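Local coordinates for antitoxin (Nitrosomonas europaea, PDB 2ODK), which probably acts as the antitoxin of a type II toxin-antitoxin system, as a member of the Phd/YefM family, and forms a two-fold symmetric dimer in the crystal, at the interface of chains A and B. Coordinates in Å, arbitrary orientation; residue numbers count along the deposited sequence, not the author numbering. Chains: chain A/B, Hypothetical protein.

The interface of chains A and B. Residues chain A 8, 11-12, 15, 18, 30; chain B 15, 19, 40.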
loop_
_atom_site.group_PDB
_atom_site.type_symbol
_atom_site.label_atom_id
_atom_site.label_comp_id
_atom_site.label_asym_id
_atom_site.label_seq_id
_atom_site.Cartn_x
_atom_site.Cartn_y
_atom_site.Cartn_z
ATOM N N VAL A 8 0.095 -9.508 7.228
ATOM C CA VAL A 8 1.133 -9.544 6.185
ATOM C C VAL A 8 1.098 -10.820 5.331
ATOM O O VAL A 8 1.183 -10.759 4.089
ATOM C CB VAL A 8 2.537 -9.216 6.782
ATOM C CG1 VAL A 8 2.951 -10.264 7.820
ATOM C CG2 VAL A 8 3.562 -9.081 5.646
ATOM N N ALA A 11 -2.033 -10.713 2.977
ATOM C CA ALA A 11 -1.877 -9.783 1.859
ATOM C C ALA A 11 -0.917 -10.387 0.826
ATOM O O ALA A 11 -1.082 -10.150 -0.390
ATOM C CB ALA A 11 -1.348 -8.429 2.378
ATOM N N LYS A 12 0.133 -11.091 1.294
ATOM C CA LYS A 12 1.060 -11.704 0.356
ATOM C C LYS A 12 0.363 -12.843 -0.405
ATOM O O LYS A 12 0.420 -12.924 -1.649
ATOM C CB LYS A 12 2.280 -12.254 1.117
ATOM C CG LYS A 12 3.262 -13.027 0.214
ATOM C CD LYS A 12 4.434 -13.578 1.046
ATOM C CE LYS A 12 5.316 -14.473 0.205
ATOM N NZ LYS A 12 6.154 -13.729 -0.742
ATOM N N PHE A 15 -2.371 -11.549 -2.733
ATOM C CA PHE A 15 -1.972 -10.221 -3.215
ATOM C C PHE A 15 -2.900 -9.669 -4.299
ATOM O O PHE A 15 -3.271 -8.470 -4.273
ATOM C CB PHE A 15 -0.524 -10.202 -3.700
ATOM C CG PHE A 15 -0.027 -8.814 -3.980
ATOM C CD1 PHE A 15 0.359 -7.992 -2.950
ATOM C CD2 PHE A 15 -0.013 -8.306 -5.292
ATOM C CE1 PHE A 15 0.798 -6.685 -3.186
ATOM C CE2 PHE A 15 0.427 -6.969 -5.511
ATOM C CZ PHE A 15 0.813 -6.188 -4.475
ATOM N N PHE A 18 -6.003 -8.452 -2.662
ATOM C CA PHE A 18 -5.659 -7.284 -1.846
ATOM C C PHE A 18 -5.576 -6.031 -2.742
ATOM O O PHE A 18 -6.158 -4.983 -2.414
ATOM C CB PHE A 18 -4.310 -7.627 -1.180
ATOM C CG PHE A 18 -3.634 -6.511 -0.420
ATOM C CD1 PHE A 18 -4.205 -5.938 0.713
ATOM C CD2 PHE A 18 -2.344 -6.093 -0.786
ATOM C CE1 PHE A 18 -3.523 -4.964 1.460
ATOM C CE2 PHE A 18 -1.678 -5.137 -0.059
ATOM C CZ PHE A 18 -2.233 -4.566 1.051
ATOM N N VAL A 30 -2.578 -3.048 6.066
ATOM C CA VAL A 30 -1.779 -4.244 6.290
ATOM C C VAL A 30 -1.289 -4.230 7.737
ATOM O O VAL A 30 -0.796 -3.196 8.198
ATOM C CB VAL A 30 -0.546 -4.206 5.386
ATOM C CG1 VAL A 30 0.347 -5.443 5.610
ATOM C CG2 VAL A 30 -0.987 -4.094 3.926
ATOM N N PHE B 15 6.745 -9.584 -0.746
ATOM C CA PHE B 15 5.835 -8.715 -0.009
ATOM C C PHE B 15 6.399 -8.268 1.321
ATOM O O PHE B 15 6.243 -7.109 1.697
ATOM C CB PHE B 15 4.471 -9.361 0.180
ATOM C CG PHE B 15 3.431 -8.390 0.690
ATOM C CD1 PHE B 15 2.799 -7.503 -0.161
ATOM C CD2 PHE B 15 3.148 -8.329 2.054
ATOM C CE1 PHE B 15 1.874 -6.584 0.352
ATOM C CE2 PHE B 15 2.237 -7.424 2.544
ATOM C CZ PHE B 15 1.609 -6.535 1.688
ATOM N N LEU B 19 6.893 -4.371 2.329
ATOM C CA LEU B 19 6.347 -3.707 3.536
ATOM C C LEU B 19 7.467 -3.118 4.386
ATOM O O LEU B 19 7.356 -1.991 4.886
ATOM C CB LEU B 19 5.505 -4.731 4.314
ATOM C CG LEU B 19 4.949 -4.254 5.648
ATOM C CD1 LEU B 19 4.059 -3.007 5.486
ATOM C CD2 LEU B 19 4.112 -5.352 6.285
ATOM N N LEU B 40 1.930 1.682 -1.253
ATOM C CA LEU B 40 1.867 1.249 0.140
ATOM C C LEU B 40 2.513 2.346 0.977
ATOM O O LEU B 40 3.681 2.669 0.783
ATOM C CB LEU B 40 2.638 -0.060 0.273
ATOM C CG LEU B 40 2.427 -0.766 1.617
ATOM C CD1 LEU B 40 0.993 -1.251 1.810
ATOM C CD2 LEU B 40 3.446 -1.932 1.758
#
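The ring of B:Phe15 is driven into an apolar pocket on chain A and forms the centre of this patch. Its tip, CZ, lies 3.6 Å from CB of A:Ala11. That methyl also lies over the centre of one face of the A:Phe18 ring, within chain A. A:Phe18 turns the CE2 corner of its ring to CE1 of B:Phe15, 3.9 Å away. CE1 of B:Phe15 also comes in the plane of the A:Phe15 ring, at its edge, 3.7 Å from CE1 of A:Phe15. These two rings are inclined at about 60°. On the other edge of the B:Phe15 ring, CG2 of A:Val8 sits in the ring plane, 3.7 Å from CD2. With CG1 at chi1 63°, between the backbone N and the carbonyl carbon, CG2 is left anti to the backbone N and faces B:Phe15.

Further out, A:Val30 on strand 28-32 and B:Leu19 on helix 15-25 reach tip to tip, CG1 to CD2 at 3.8 Å. The same CD2 also touches A:Val8. B:Leu40 on strand 35-42 crosses A:Val30 at about a right angle, CD1 to CG2 at 4.1 Å. The exchanged chains repeat this packing, which suits the dimer expected of this antitoxin family.

At the rim, A:Lys12 runs past B:Phe15 in the opposite direction. Its CB and CG pack on CB of B:Phe15. The bend at chi4 (74°) brings the terminal amine NZ to 4.2 Å from the backbone N of B:Phe15, which is no bond.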